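Ferric uptake regulation protein (Pseudomonas aeruginosa, PDB 1MZB) probably binds DNA as a metal-dependent regulator of genes for iron uptake, through which the cell keeps its iron content in balance. Local coordinates at residues E8-L14 / Q62-L68; K22-L27 / V40-L44; D90-D96 / L128-R133. All coordinates share one frame; numbering follows the deposited sequence.

Contact 1. Residues E8-L14 / Q62-L68; sequences ELRKAGL and QFEAAGL
Leu9 and Leu14 approach the ring of Phe63 from two directions, showing how one aromatic side chain can join the end of N-terminal helix 4-11 to that of helix 53-66, probably the recognition helix of a winged helix-turn-helix domain. Leu14 brings CD1 to the ring edge near its plane, 4.0 Å from CD1 of Phe63. Leu9 arrives obliquely, its CD2 3.7 Å from CE1 of the same ring. With chi1 at -71°, the Leu9 branch lies beside its own backbone N and reaches a ring that its CB does not face.

The other half of the contact is aliphatic. Ala12 and Ala66, the closest pair along the two backbones, face each other directly with their CB atoms 3.9 Å apart. CD1 of Leu14 also lies 3.9 Å from the Ala66 methyl, so that one leucine methyl touches both the ring edge and the alanine. Leu68 lies against helix 4-11 and Ala12: its CG is 4.0 Å from CB of Ala12, while its CD2 rests against the carbonyl O of Glu8.

Both helices finish in a Schellman motif, with Gly13 and Gly67 at positive phi. The helix 4-11 ending is secured by Leu14 N bonding back to Leu9 O at 2.9 Å. In each case the residue after the glycine is a leucine turned toward the partner segment, so the two helix endings supply apolar side chains to the interface. Helix 18-28 adjoins the contact, its Leu24 meeting Phe63 and Glu8, and Glu8 OE2 forms a salt bridge with Lys110 of the second subunit.

No hydrogen bond joins the segments. Their union therefore depends on the fit of methyl groups and ring, while part of the polar bonding finishes each helix and, at Glu8, reaches the other subunit.

Contact 2. Residues K22-L27 / V40-L44; sequences KILQML and VYKAL
Met26 and Ile23 pack against Val40, Ala43 and Leu44 where two helices of a winged helix-turn-helix domain cross, a worked case of near-perpendicular helix packing. The axes of the short segments 22-27 and 40-44 make an angle of 101° and come within 10.3 Å. The position of helix 37-46 is consistent with the first helix of the helix-turn-helix pair, with helix 53-66 the second; helix 18-28 packs across it.

Branched aliphatic contacts make up the deeper part. Ile23 and Leu44 cross at about a right angle, CG1 of Ile23 lying 4.1 Å from CD1 of Leu44. The other branch of Ile23, CG2, looks toward CG1 of Val40 at 4.3 Å. Val40 is met on both of its methyls, since CG2 lies 4.3 Å from CD2 of Leu27. Val56 and Val59 of helix 53-66 extend this apolar group, touching Val40 and Ile23 respectively, so three helices converge here.

Polar bonding stays at the margin. No hydrogen bond links the two segments, and Lys22, although its CB points toward helix 37-46, carries its ammonium away to a salt bridge with Glu49.

The thioether interaction belongs to Met26 alone. Its CG stands anti to the backbone N, chi1 -173°, and the chain then bends twice, which folds it over the adjacent helix rather than letting it run straight on. It passes Val40 and Leu44 in the opposite sense to each of them, CG lying 4.1 Å from CG1 of Val40. Ala43 meets the fold with its CB, 3.5 Å from SD of Met26, while the terminal CE continues to CD2 of Leu44, 3.7 Å away.

Contact 3. Residues D90-D96 / L128-R133; sequences DHMVCVD and LVLYVR. With ZN (zinc ion), chain B; ZN (zinc ion), chain C.
Asp90 and His91, consecutive residues bound to two different zinc ions, are both linked through water to the backbone of Leu128. Asp90 holds its zinc with both carboxylate oxygens, OD1 at 2.4 Å and OD2 at 2.2 Å; His88, Glu109 of helix 106-117, His126 and a water also bind that ion. His91 gives NE2 to the other zinc at 2.0 Å, a site shared with His34, Glu82 and Glu102. Its ND1 donates in the ring plane to a water that donates to Leu128 O, so metal and water fix the ring's rotation. A second water accepts from Leu128 N and donates to Asp90 OD1.

Beyond the metals the pair is a regular parallel ladder of five backbone bonds, from His91 N to Leu128 O through to Val95 N to Val132 O. On the sheet face that carries His91, CG2 of Val93 meets CG1 of Val129 at 3.7 Å, and that methyl lies over one face of the Tyr131 ring, offset toward its rim. On the reverse face the bent end of Met92 crosses Val132 at about a right angle, CE 3.8 Å from CG2.

The Arg133 chain bends at chi3 (-76°) to meet Asp96 side-on in a salt bridge, NE 2.6 Å from OD2 and NH2 3.1 Å from OD1, both oxygens met on the syn side, the carboxylate and guanidinium planes 26° apart. Val95 CG2 lies over a guanidinium face.

Strand 90-94 is central in its sheet, part of the C-terminal domain that in Fur proteins serves dimerisation, flanked by 129-132 and antiparallel 100-103, whose Phe103 touches Asp90, Leu128 and Leu130.

In the fold
Contacts 1 and 2 belong to the helical, probably DNA-binding part of the chain and touch directly: Phe63 of contact 1 packs on Ile23, Leu24 and Leu27 of helix 18-28. Four of the seven touching residues in contact 2 are buried, against two of eight in contact 1, which is less deeply buried. Both do without cross-segment hydrogen bonds. Contact 3, its centre 26 to 28 Å away on the opposite side of the chain's centre, holds strands instead, in the part that in this family serves dimerisation. There backbone bonding, zinc and ordered water dominate, from buried metal ligands to an exposed ion pair.

Contact 1. Residues E8-L14 / Q62-L68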
loop_
_atom_site.group_PDB
_atom_site.type_symbol
_atom_site.label_atom_id
_atom_site.label_comp_id
_atom_site.label_asym_id
_atom_site.label_seq_id
_atom_site.Cartn_x
_atom_site.Cartn_y
_atom_site.Cartn_z
ATOM N N GLU A 8 -10.822 -16.440 0.432
ATOM C CA GLU A 8 -11.278 -15.057 0.378
ATOM C C GLU A 8 -12.779 -14.974 0.221
ATOM O O GLU A 8 -13.438 -14.178 0.888
ATOM C CB GLU A 8 -10.593 -14.330 -0.772
ATOM C CG GLU A 8 -9.112 -14.173 -0.555
ATOM C CD GLU A 8 -8.472 -13.352 -1.647
ATOM O OE1 GLU A 8 -8.500 -13.810 -2.803
ATOM O OE2 GLU A 8 -7.958 -12.254 -1.343
ATOM N N LEU A 9 -13.319 -15.805 -0.661
ATOM C CA LEU A 9 -14.754 -15.835 -0.906
ATOM C C LEU A 9 -15.538 -16.313 0.319
ATOM O O LEU A 9 -16.576 -15.746 0.657
ATOM C CB LEU A 9 -15.062 -16.730 -2.110
ATOM C CG LEU A 9 -14.653 -16.199 -3.491
ATOM C CD1 LEU A 9 -14.984 -17.240 -4.558
ATOM C CD2 LEU A 9 -15.414 -14.886 -3.796
ATOM N N ARG A 10 -15.045 -17.351 0.995
ATOM C CA ARG A 10 -15.744 -17.861 2.179
ATOM C C ARG A 10 -15.709 -16.856 3.318
ATOM O O ARG A 10 -16.738 -16.584 3.939
ATOM C CB ARG A 10 -15.144 -19.202 2.604
ATOM C CG ARG A 10 -15.472 -20.284 1.593
ATOM C CD ARG A 10 -14.705 -21.563 1.793
ATOM N NE ARG A 10 -15.082 -22.526 0.764
ATOM C CZ ARG A 10 -14.233 -23.345 0.151
ATOM N NH1 ARG A 10 -12.942 -23.322 0.463
ATOM N NH2 ARG A 10 -14.678 -24.182 -0.779
ATOM N N LYS A 11 -14.537 -16.286 3.579
ATOM C CA LYS A 11 -14.399 -15.277 4.624
ATOM C C LYS A 11 -15.376 -14.127 4.384
ATOM O O LYS A 11 -15.789 -13.456 5.337
ATOM C CB LYS A 11 -12.980 -14.712 4.652
ATOM C CG LYS A 11 -11.997 -15.422 5.575
ATOM C CD LYS A 11 -11.403 -16.703 4.976
ATOM C CE LYS A 11 -12.345 -17.898 5.093
ATOM N NZ LYS A 11 -11.821 -19.107 4.378
ATOM N N ALA A 12 -15.745 -13.909 3.119
ATOM C CA ALA A 12 -16.668 -12.840 2.739
ATOM C C ALA A 12 -18.127 -13.292 2.691
ATOM O O ALA A 12 -18.981 -12.592 2.148
ATOM C CB ALA A 12 -16.260 -12.257 1.381
ATOM N N GLY A 13 -18.414 -14.460 3.266
ATOM C CA GLY A 13 -19.774 -14.973 3.282
ATOM C C GLY A 13 -20.365 -15.208 1.910
ATOM O O GLY A 13 -21.586 -15.109 1.715
ATOM N N LEU A 14 -19.499 -15.532 0.957
ATOM C CA LEU A 14 -19.923 -15.774 -0.414
ATOM C C LEU A 14 -19.578 -17.184 -0.874
ATOM O O LEU A 14 -18.427 -17.613 -0.779
ATOM C CB LEU A 14 -19.255 -14.772 -1.356
ATOM C CG LEU A 14 -19.478 -13.287 -1.047
ATOM C CD1 LEU A 14 -18.806 -12.453 -2.145
ATOM C CD2 LEU A 14 -20.977 -12.980 -0.980
ATOM N N GLN A 62 -21.338 -7.732 -5.901
ATOM C CA GLN A 62 -21.380 -8.695 -4.774
ATOM C C GLN A 62 -20.067 -8.537 -4.002
ATOM O O GLN A 62 -20.071 -8.487 -2.762
ATOM C CB GLN A 62 -21.538 -10.137 -5.301
ATOM C CG GLN A 62 -22.840 -10.415 -6.077
ATOM C CD GLN A 62 -23.067 -11.875 -6.465
ATOM O OE1 GLN A 62 -22.161 -12.561 -6.967
ATOM N NE2 GLN A 62 -24.301 -12.362 -6.240
ATOM N N PHE A 63 -18.947 -8.442 -4.733
ATOM C CA PHE A 63 -17.626 -8.284 -4.117
ATOM C C PHE A 63 -17.512 -6.978 -3.357
ATOM O O PHE A 63 -16.884 -6.899 -2.308
ATOM C CB PHE A 63 -16.511 -8.312 -5.178
ATOM C CG PHE A 63 -16.216 -9.672 -5.722
ATOM C CD1 PHE A 63 -16.934 -10.780 -5.298
ATOM C CD2 PHE A 63 -15.233 -9.837 -6.678
ATOM C CE1 PHE A 63 -16.666 -12.035 -5.824
ATOM C CE2 PHE A 63 -14.964 -11.101 -7.215
ATOM C CZ PHE A 63 -15.681 -12.191 -6.788
ATOM N N GLU A 64 -18.130 -5.934 -3.897
ATOM C CA GLU A 64 -18.067 -4.639 -3.266
ATOM C C GLU A 64 -18.806 -4.626 -1.923
ATOM O O GLU A 64 -18.302 -4.114 -0.924
ATOM C CB GLU A 64 -18.679 -3.602 -4.200
ATOM C CG GLU A 64 -18.627 -2.211 -3.655
ATOM C CD GLU A 64 -19.985 -1.570 -3.734
ATOM O OE1 GLU A 64 -20.354 -1.093 -4.839
ATOM O OE2 GLU A 64 -20.701 -1.590 -2.694
ATOM N N ALA A 65 -20.006 -5.162 -1.933
ATOM C CA ALA A 65 -20.840 -5.206 -0.729
ATOM C C ALA A 65 -20.170 -6.026 0.367
ATOM O O ALA A 65 -20.266 -5.699 1.562
ATOM C CB ALA A 65 -22.174 -5.798 -1.071
ATOM N N ALA A 66 -19.496 -7.084 -0.061
ATOM C CA ALA A 66 -18.791 -7.996 0.827
ATOM C C ALA A 66 -17.497 -7.426 1.366
ATOM O O ALA A 66 -16.958 -7.933 2.354
ATOM C CB ALA A 66 -18.518 -9.315 0.082
ATOM N N GLY A 67 -16.982 -6.386 0.724
ATOM C CA GLY A 67 -15.742 -5.802 1.183
ATOM C C GLY A 67 -14.505 -6.326 0.469
ATOM O O GLY A 67 -13.395 -5.935 0.816
ATOM N N LEU A 68 -14.676 -7.202 -0.506
ATOM C CA LEU A 68 -13.517 -7.696 -1.249
ATOM C C LEU A 68 -13.014 -6.612 -2.221
ATOM O O LEU A 68 -11.842 -6.603 -2.597
ATOM C CB LEU A 68 -13.888 -8.930 -2.049
ATOM C CG LEU A 68 -14.080 -10.170 -1.183
ATOM C CD1 LEU A 68 -14.523 -11.316 -2.081
ATOM C CD2 LEU A 68 -12.753 -10.490 -0.466
#

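Contact 2. Residues K22-L27 / V40-L44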
loop_
_atom_site.group_PDB
_atom_site.type_symbol
_atom_site.label_atom_id
_atom_site.label_comp_id
_atom_site.label_asym_id
_atom_site.label_seq_id
_atom_site.Cartn_x
_atom_site.Cartn_y
_atom_site.Cartn_z
ATOM N N LYS A 22 -13.245 -16.681 -11.393
ATOM C CA LYS A 22 -12.599 -16.089 -12.545
ATOM C C LYS A 22 -12.493 -14.552 -12.455
ATOM O O LYS A 22 -11.480 -13.968 -12.831
ATOM C CB LYS A 22 -13.316 -16.518 -13.825
ATOM C CG LYS A 22 -12.941 -17.951 -14.241
ATOM C CD LYS A 22 -13.659 -18.419 -15.500
ATOM C CE LYS A 22 -13.169 -19.836 -15.887
ATOM N NZ LYS A 22 -11.680 -19.931 -15.727
ATOM N N ILE A 23 -13.533 -13.909 -11.946
ATOM C CA ILE A 23 -13.500 -12.446 -11.835
ATOM C C ILE A 23 -12.471 -11.988 -10.795
ATOM O O ILE A 23 -11.718 -11.028 -11.012
ATOM C CB ILE A 23 -14.921 -11.928 -11.537
ATOM C CG1 ILE A 23 -15.792 -12.209 -12.772
ATOM C CG2 ILE A 23 -14.870 -10.429 -11.159
ATOM C CD1 ILE A 23 -17.288 -12.020 -12.589
ATOM N N LEU A 24 -12.407 -12.684 -9.669
ATOM C CA LEU A 24 -11.422 -12.342 -8.669
ATOM C C LEU A 24 -9.993 -12.526 -9.233
ATOM O O LEU A 24 -9.089 -11.759 -8.918
ATOM C CB LEU A 24 -11.631 -13.213 -7.427
ATOM C CG LEU A 24 -10.867 -12.779 -6.178
ATOM C CD1 LEU A 24 -11.321 -11.393 -5.748
ATOM C CD2 LEU A 24 -11.116 -13.801 -5.053
ATOM N N GLN A 25 -9.790 -13.528 -10.085
ATOM C CA GLN A 25 -8.466 -13.764 -10.660
ATOM C C GLN A 25 -8.145 -12.654 -11.642
ATOM O O GLN A 25 -6.999 -12.201 -11.731
ATOM C CB GLN A 25 -8.412 -15.131 -11.367
ATOM C CG GLN A 25 -8.448 -16.310 -10.407
ATOM C CD GLN A 25 -8.625 -17.642 -11.130
ATOM O OE1 GLN A 25 -9.081 -17.680 -12.273
ATOM N NE2 GLN A 25 -8.287 -18.743 -10.448
ATOM N N MET A 26 -9.164 -12.203 -12.377
ATOM C CA MET A 26 -8.949 -11.116 -13.312
ATOM C C MET A 26 -8.548 -9.861 -12.539
ATOM O O MET A 26 -7.648 -9.125 -12.956
ATOM C CB MET A 26 -10.209 -10.839 -14.126
ATOM C CG MET A 26 -9.963 -9.832 -15.225
ATOM S SD MET A 26 -8.533 -10.360 -16.213
ATOM C CE MET A 26 -9.154 -11.920 -16.876
ATOM N N LEU A 27 -9.217 -9.603 -11.420
ATOM C CA LEU A 27 -8.892 -8.431 -10.620
ATOM C C LEU A 27 -7.478 -8.518 -10.080
ATOM O O LEU A 27 -6.759 -7.511 -10.022
ATOM C CB LEU A 27 -9.849 -8.310 -9.435
ATOM C CG LEU A 27 -11.254 -7.848 -9.800
ATOM C CD1 LEU A 27 -12.127 -7.837 -8.546
ATOM C CD2 LEU A 27 -11.171 -6.460 -10.440
ATOM N N VAL A 40 -13.172 -5.448 -17.107
ATOM C CA VAL A 40 -13.099 -6.834 -16.628
ATOM C C VAL A 40 -13.697 -7.769 -17.682
ATOM O O VAL A 40 -13.076 -8.793 -18.072
ATOM C CB VAL A 40 -13.829 -6.996 -15.257
ATOM C CG1 VAL A 40 -13.821 -8.456 -14.815
ATOM C CG2 VAL A 40 -13.153 -6.147 -14.191
ATOM N N TYR A 41 -14.896 -7.437 -18.152
ATOM C CA TYR A 41 -15.583 -8.226 -19.195
ATOM C C TYR A 41 -14.723 -8.415 -20.457
ATOM O O TYR A 41 -14.573 -9.559 -20.983
ATOM C CB TYR A 41 -16.913 -7.518 -19.557
ATOM C CG TYR A 41 -17.594 -8.063 -20.780
ATOM C CD1 TYR A 41 -18.270 -9.275 -20.741
ATOM C CD2 TYR A 41 -17.555 -7.358 -21.988
ATOM C CE1 TYR A 41 -18.912 -9.780 -21.894
ATOM C CE2 TYR A 41 -18.181 -7.851 -23.134
ATOM C CZ TYR A 41 -18.851 -9.058 -23.079
ATOM O OH TYR A 41 -19.421 -9.548 -24.236
ATOM N N LYS A 42 -14.130 -7.328 -20.936
ATOM C CA LYS A 42 -13.288 -7.386 -22.130
ATOM C C LYS A 42 -12.072 -8.274 -21.886
ATOM O O LYS A 42 -11.698 -9.072 -22.765
ATOM C CB LYS A 42 -12.824 -5.998 -22.546
ATOM C CG LYS A 42 -13.932 -5.167 -23.204
ATOM C CD LYS A 42 -13.513 -3.705 -23.310
ATOM C CE LYS A 42 -14.621 -2.842 -23.904
ATOM N NZ LYS A 42 -14.227 -1.404 -23.932
ATOM N N ALA A 43 -11.449 -8.129 -20.717
ATOM C CA ALA A 43 -10.280 -8.972 -20.383
ATOM C C ALA A 43 -10.707 -10.431 -20.383
ATOM O O ALA A 43 -9.997 -11.300 -20.907
ATOM C CB ALA A 43 -9.726 -8.602 -19.026
ATOM N N LEU A 44 -11.859 -10.715 -19.792
ATOM C CA LEU A 44 -12.369 -12.079 -19.762
ATOM C C LEU A 44 -12.672 -12.607 -21.155
ATOM O O LEU A 44 -12.392 -13.773 -21.454
ATOM C CB LEU A 44 -13.622 -12.166 -18.903
ATOM C CG LEU A 44 -13.386 -12.118 -17.393
ATOM C CD1 LEU A 44 -14.716 -12.013 -16.681
ATOM C CD2 LEU A 44 -12.606 -13.364 -16.963
#

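Contact 3. Residues D90-D96 / L128-R133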
loop_
_atom_site.group_PDB
_atom_site.type_symbol
_atom_site.label_atom_id
_atom_site.label_comp_id
_atom_site.label_asym_id
_atom_site.label_seq_id
_atom_site.Cartn_x
_atom_site.Cartn_y
_atom_site.Cartn_z
ATOM N N ASP A 90 -4.810 6.161 -1.491
ATOM C CA ASP A 90 -5.825 7.180 -1.707
ATOM C C ASP A 90 -5.517 7.568 -3.144
ATOM O O ASP A 90 -4.660 6.951 -3.744
ATOM C CB ASP A 90 -5.612 8.304 -0.751
ATOM C CG ASP A 90 -5.750 7.828 0.699
ATOM O OD1 ASP A 90 -6.754 7.183 1.022
ATOM O OD2 ASP A 90 -4.875 8.105 1.455
ATOM N N HIS A 91 -6.170 8.572 -3.692
ATOM C CA HIS A 91 -5.935 8.836 -5.117
ATOM C C HIS A 91 -5.870 10.280 -5.516
ATOM O O HIS A 91 -6.584 11.111 -4.960
ATOM C CB HIS A 91 -7.091 8.206 -5.959
ATOM C CG HIS A 91 -7.287 6.734 -5.772
ATOM N ND1 HIS A 91 -7.947 6.213 -4.683
ATOM C CD2 HIS A 91 -6.848 5.716 -6.546
ATOM C CE1 HIS A 91 -7.885 4.908 -4.821
ATOM N NE2 HIS A 91 -7.241 4.566 -5.916
ATOM N N MET A 92 -5.009 10.572 -6.492
ATOM C CA MET A 92 -4.975 11.883 -7.111
ATOM C C MET A 92 -5.626 11.614 -8.495
ATOM O O MET A 92 -5.380 10.568 -9.124
ATOM C CB MET A 92 -3.539 12.364 -7.329
ATOM C CG MET A 92 -2.983 13.006 -6.092
ATOM S SD MET A 92 -1.277 13.384 -6.309
ATOM C CE MET A 92 -1.328 14.308 -7.699
ATOM N N VAL A 93 -6.504 12.510 -8.927
ATOM C CA VAL A 93 -7.154 12.337 -10.235
ATOM C C VAL A 93 -6.905 13.602 -11.060
ATOM O O VAL A 93 -7.197 14.714 -10.602
ATOM C CB VAL A 93 -8.669 12.138 -10.059
ATOM C CG1 VAL A 93 -9.329 11.909 -11.416
ATOM C CG2 VAL A 93 -8.930 10.938 -9.176
ATOM N N CYS A 94 -6.364 13.428 -12.263
ATOM C CA CYS A 94 -6.084 14.539 -13.179
ATOM C C CYS A 94 -7.425 14.886 -13.792
ATOM O O CYS A 94 -7.974 14.117 -14.573
ATOM C CB CYS A 94 -5.104 14.092 -14.255
ATOM S SG CYS A 94 -3.488 13.804 -13.565
ATOM N N VAL A 95 -7.950 16.050 -13.431
ATOM C CA VAL A 95 -9.267 16.421 -13.886
ATOM C C VAL A 95 -9.399 16.517 -15.380
ATOM O O VAL A 95 -10.419 16.142 -15.929
ATOM C CB VAL A 95 -9.753 17.760 -13.266
ATOM C CG1 VAL A 95 -9.704 17.696 -11.741
ATOM C CG2 VAL A 95 -8.922 18.909 -13.770
ATOM N N ASP A 96 -8.353 16.988 -16.041
ATOM C CA ASP A 96 -8.456 17.170 -17.479
ATOM C C ASP A 96 -8.336 15.902 -18.313
ATOM O O ASP A 96 -8.938 15.793 -19.377
ATOM C CB ASP A 96 -7.408 18.211 -17.910
ATOM C CG ASP A 96 -7.715 19.598 -17.358
ATOM O OD1 ASP A 96 -8.910 19.909 -17.161
ATOM O OD2 ASP A 96 -6.766 20.389 -17.123
ATOM N N LEU A 128 -10.116 9.508 0.430
ATOM C CA LEU A 128 -9.484 10.800 0.148
ATOM C C LEU A 128 -9.166 10.869 -1.346
ATOM O O LEU A 128 -8.475 9.994 -1.876
ATOM C CB LEU A 128 -8.170 10.978 0.944
ATOM C CG LEU A 128 -7.399 12.250 0.550
ATOM C CD1 LEU A 128 -8.200 13.544 0.909
ATOM C CD2 LEU A 128 -6.031 12.259 1.304
ATOM N N VAL A 129 -9.725 11.856 -2.035
ATOM C CA VAL A 129 -9.406 12.004 -3.468
ATOM C C VAL A 129 -8.931 13.426 -3.665
ATOM O O VAL A 129 -9.577 14.377 -3.195
ATOM C CB VAL A 129 -10.663 11.745 -4.355
ATOM C CG1 VAL A 129 -10.309 11.982 -5.870
ATOM C CG2 VAL A 129 -11.165 10.337 -4.139
ATOM N N LEU A 130 -7.792 13.595 -4.343
ATOM C CA LEU A 130 -7.287 14.935 -4.584
ATOM C C LEU A 130 -7.420 15.168 -6.087
ATOM O O LEU A 130 -6.872 14.406 -6.858
ATOM C CB LEU A 130 -5.811 15.032 -4.171
ATOM C CG LEU A 130 -5.571 14.745 -2.682
ATOM C CD1 LEU A 130 -4.077 14.898 -2.384
ATOM C CD2 LEU A 130 -6.409 15.680 -1.836
ATOM N N TYR A 131 -8.190 16.177 -6.485
ATOM C CA TYR A 131 -8.372 16.444 -7.905
ATOM C C TYR A 131 -7.298 17.431 -8.261
ATOM O O TYR A 131 -7.170 18.455 -7.611
ATOM C CB TYR A 131 -9.764 17.007 -8.193
ATOM C CG TYR A 131 -10.858 15.996 -7.870
ATOM C CD1 TYR A 131 -11.197 14.984 -8.777
ATOM C CD2 TYR A 131 -11.511 16.028 -6.634
ATOM C CE1 TYR A 131 -12.169 14.024 -8.463
ATOM C CE2 TYR A 131 -12.496 15.052 -6.309
ATOM C CZ TYR A 131 -12.805 14.074 -7.236
ATOM O OH TYR A 131 -13.779 13.144 -6.945
ATOM N N VAL A 132 -6.538 17.115 -9.303
ATOM C CA VAL A 132 -5.403 17.964 -9.648
ATOM C C VAL A 132 -5.270 18.333 -11.116
ATOM O O VAL A 132 -5.937 17.780 -11.991
ATOM C CB VAL A 132 -4.114 17.290 -9.191
ATOM C CG1 VAL A 132 -4.153 17.049 -7.649
ATOM C CG2 VAL A 132 -3.917 15.966 -9.962
ATOM N N ARG A 133 -4.369 19.275 -11.370
ATOM C CA ARG A 133 -4.105 19.713 -12.744
ATOM C C ARG A 133 -2.607 20.032 -12.783
ATOM O O ARG A 133 -2.085 20.558 -11.821
ATOM C CB ARG A 133 -4.925 20.967 -13.055
ATOM C CG ARG A 133 -4.612 21.561 -14.442
ATOM C CD ARG A 133 -5.557 22.689 -14.806
ATOM N NE ARG A 133 -6.880 22.215 -15.208
ATOM C CZ ARG A 133 -8.020 22.657 -14.681
ATOM N NH1 ARG A 133 -7.992 23.581 -13.724
ATOM N NH2 ARG A 133 -9.190 22.198 -15.130
HETATM ZN ZN ZN B . -5.714 7.138 3.206
HETATM ZN ZN ZN C . -6.638 2.728 -6.569
HETATM O O HOH W 1 -8.977 7.080 -0.020
HETATM O O HOH W 2 -9.581 7.425 -3.028
HETATM O O HOH W 3 -5.489 17.003 -15.088
HETATM O O HOH W 4 -6.221 9.342 3.601
#